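Local coordinates for protein NADP-dependent alcohol dehydrogenase (Entamoeba histolytica, PDB 2OUI) that probably catalyses the reversible, NADP-dependent oxidation of alcohols to aldehydes or ketones as a zinc-containing tetrameric dehydrogenase, at residues A[148-153]-A[293-298]. The protein carries 1 engineered substitution. Residues are numbered along the deposited sequence; the frame is centred on the assembly and turned at random.
With ZN (zinc ion), chain E.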
ATOM      1  N   LEU A 148     -24.651   8.406   8.397  1.00 25.01           N
ATOM      2  CA  LEU A 148     -23.732   7.355   7.901  1.00 24.84           C
ATOM      3  C   LEU A 148     -23.785   7.126   6.383  1.00 25.57           C
ATOM      4  O   LEU A 148     -22.788   6.783   5.782  1.00 25.66           O
ATOM      5  CB  LEU A 148     -23.986   6.022   8.635  1.00 24.43           C
ATOM      6  CG  LEU A 148     -23.708   5.984  10.141  1.00 24.76           C
ATOM      7  CD1 LEU A 148     -24.299   4.739  10.782  1.00 27.13           C
ATOM      8  CD2 LEU A 148     -22.187   6.101  10.423  1.00 24.11           C
ATOM      9  N   SER A 149     -24.950   7.330   5.765  1.00 23.96           N
ATOM     10  CA  SER A 149     -25.220   6.918   4.387  1.00 23.28           C
ATOM     11  C   SER A 149     -24.280   7.579   3.393  1.00 22.43           C
ATOM     12  O   SER A 149     -23.870   6.951   2.423  1.00 21.93           O
ATOM     13  CB  SER A 149     -26.653   7.337   4.006  1.00 24.11           C
ATOM     14  OG  SER A 149     -27.585   6.706   4.871  1.00 24.96           O
ATOM     15  N   ASP A 150     -23.950   8.837   3.681  1.00 21.32           N
ATOM     16  CA  ASP A 150     -23.229   9.708   2.757  1.00 23.27           C
ATOM     17  C   ASP A 150     -22.273  10.604   3.548  1.00 26.40           C
ATOM     18  O   ASP A 150     -21.092  10.645   3.225  1.00 24.08           O
ATOM     19  CB  ASP A 150     -24.249  10.513   1.940  1.00 22.98           C
ATOM     20  CG  ASP A 150     -23.636  11.305   0.779  1.00 27.42           C
ATOM     21  OD1 ASP A 150     -22.426  11.130   0.467  1.00 30.42           O
ATOM     22  OD2 ASP A 150     -24.395  12.122   0.191  1.00 27.07           O
ATOM     23  N   MET A 151     -22.736  11.286   4.598  1.00 24.24           N
ATOM     24  CA  MET A 151     -21.862  12.310   5.220  1.00 23.02           C
ATOM     25  C   MET A 151     -20.633  11.720   5.904  1.00 23.81           C
ATOM     26  O   MET A 151     -19.505  12.116   5.611  1.00 23.87           O
ATOM     27  CB  MET A 151     -22.619  13.218   6.182  1.00 24.18           C
ATOM     28  CG  MET A 151     -23.802  13.978   5.531  1.00 23.44           C
ATOM     29  SD  MET A 151     -23.265  15.140   4.251  1.00 26.37           S
ATOM     30  CE  MET A 151     -23.397  14.190   2.735  1.00 25.09           C
ATOM     31  N   VAL A 152     -20.847  10.761   6.792  1.00 22.73           N
ATOM     32  CA  VAL A 152     -19.710  10.135   7.486  1.00 23.13           C
ATOM     33  C   VAL A 152     -18.815   9.385   6.499  1.00 24.24           C
ATOM     34  O   VAL A 152     -17.590   9.564   6.519  1.00 24.02           O
ATOM     35  CB  VAL A 152     -20.157   9.177   8.546  1.00 23.25           C
ATOM     36  CG1 VAL A 152     -18.932   8.509   9.167  1.00 23.26           C
ATOM     37  CG2 VAL A 152     -20.994   9.931   9.607  1.00 20.26           C
ATOM     38  N   THR A 153     -19.417   8.554   5.643  1.00 24.78           N
ATOM     39  CA  THR A 153     -18.634   7.745   4.713  1.00 24.09           C
ATOM     40  C   THR A 153     -17.840   8.569   3.699  1.00 24.16           C
ATOM     41  O   THR A 153     -16.668   8.288   3.461  1.00 22.69           O
ATOM     42  CB  THR A 153     -19.450   6.610   4.050  1.00 26.02           C
ATOM     43  OG1 THR A 153     -18.579   5.890   3.165  1.00 25.24           O
ATOM     44  CG2 THR A 153     -20.661   7.163   3.276  1.00 26.24           C
ATOM     45  N   GLY A 293     -12.277  10.960  -5.296  1.00 21.91           N
ATOM     46  CA  GLY A 293     -13.039   9.710  -5.299  1.00 22.73           C
ATOM     47  C   GLY A 293     -14.431   9.777  -4.696  1.00 24.85           C
ATOM     48  O   GLY A 293     -14.664  10.435  -3.706  1.00 24.14           O
ATOM     49  N   LEU A 294     -15.328   9.037  -5.321  1.00 23.81           N
ATOM     50  CA  LEU A 294     -16.663   8.688  -4.800  1.00 24.26           C
ATOM     51  C   LEU A 294     -16.628   7.759  -3.574  1.00 24.22           C
ATOM     52  O   LEU A 294     -15.844   6.822  -3.510  1.00 26.39           O
ATOM     53  CB  LEU A 294     -17.415   8.005  -5.951  1.00 22.93           C
ATOM     54  CG  LEU A 294     -18.869   7.603  -5.714  1.00 24.28           C
ATOM     55  CD1 LEU A 294     -19.751   8.819  -5.417  1.00 24.36           C
ATOM     56  CD2 LEU A 294     -19.354   6.830  -6.930  1.00 23.72           C
ATOM     57  N   THR A 295     -17.498   8.000  -2.581  1.00 23.88           N
ATOM     58  CA  THR A 295     -17.470   7.180  -1.363  1.00 24.42           C
ATOM     59  C   THR A 295     -17.677   5.684  -1.625  1.00 25.01           C
ATOM     60  O   THR A 295     -18.448   5.306  -2.522  1.00 25.80           O
ATOM     61  CB  THR A 295     -18.539   7.668  -0.357  1.00 25.79           C
ATOM     62  OG1 THR A 295     -18.526   6.835   0.817  1.00 26.45           O
ATOM     63  CG2 THR A 295     -19.941   7.691  -1.013  1.00 23.24           C
ATOM     64  N   PRO A 296     -17.018   4.827  -0.829  1.00 26.24           N
ATOM     65  CA  PRO A 296     -17.446   3.446  -0.684  1.00 26.16           C
ATOM     66  C   PRO A 296     -18.910   3.369  -0.227  1.00 23.71           C
ATOM     67  O   PRO A 296     -19.464   4.335   0.319  1.00 23.89           O
ATOM     68  CB  PRO A 296     -16.541   2.926   0.452  1.00 25.96           C
ATOM     69  CG  PRO A 296     -15.293   3.757   0.331  1.00 28.60           C
ATOM     70  CD  PRO A 296     -15.799   5.110  -0.035  1.00 26.91           C
ATOM     71  N   GLY A 297     -19.515   2.213  -0.434  1.00 24.87           N
ATOM     72  CA  GLY A 297     -20.854   1.942   0.081  1.00 23.42           C
ATOM     73  C   GLY A 297     -20.993   0.455   0.362  1.00 26.72           C
ATOM     74  O   GLY A 297     -19.995  -0.250   0.590  1.00 26.41           O
ATOM     75  N   GLY A 298     -22.234  -0.022   0.391  1.00 25.98           N
ATOM     76  CA  GLY A 298     -22.500  -1.388   0.822  1.00 24.51           C
ATOM     77  C   GLY A 298     -22.614  -1.537   2.330  1.00 23.70           C
ATOM     78  O   GLY A 298     -22.397  -0.593   3.094  1.00 24.98           O
TER
HETATM   79 ZN    ZN E 361     -24.792  13.217  -1.261  1.00 19.45          ZN
HETATM   80  O   HOH W   1     -22.365   4.980   0.655  1.00 15.96           O
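T153, on the first turns of helix 148-161, faces T295 in the irregular loop 293-298, and their CA atoms, 6.2 Å apart, mark the closest backbone approach. The example illustrates how two hydroxyls, a carbonyl and a bridging water can join a helix to a loop without a broad packed surface. The two threonine side chains cross at about a right angle, and T153 OG1 and T295 OG1 are hydrogen-bonded at a short 2.5 Å. In T153 the hydroxyl is anti to the backbone N (chi1 -180°), which turns it to the loop while CG2 lies against the T295 hydroxyl. T295 OG1 in turn donates to P296 O at 2.7 Å, approaching in the carbonyl plane on a lone pair with a C=O...donor angle of 130°. T153 OG1 also has a weak, longer contact with P296 O (3.4 Å). R301 NE, from helix 298-310, bonds to the same hydroxyl. A water extends the network, donating to S149 O and to P296 O, each 3.0 Å from the water oxygen; the proline carbonyl thus gathers several polar partners in a largely buried setting. On the T295 methyl side, D150 comes only loosely near, OD1 to CG2 of T295 at 4.5 Å, while its OD2 binds the zinc ion at 1.9 Å together with C37 and H59. The helix bearing a zinc ligand thus meets the loop that follows strand 288-292, the last strand of the six-stranded parallel Rossmann sheet within the chain, an arrangement in keeping with the zinc-dependent medium-chain alcohol dehydrogenase fold.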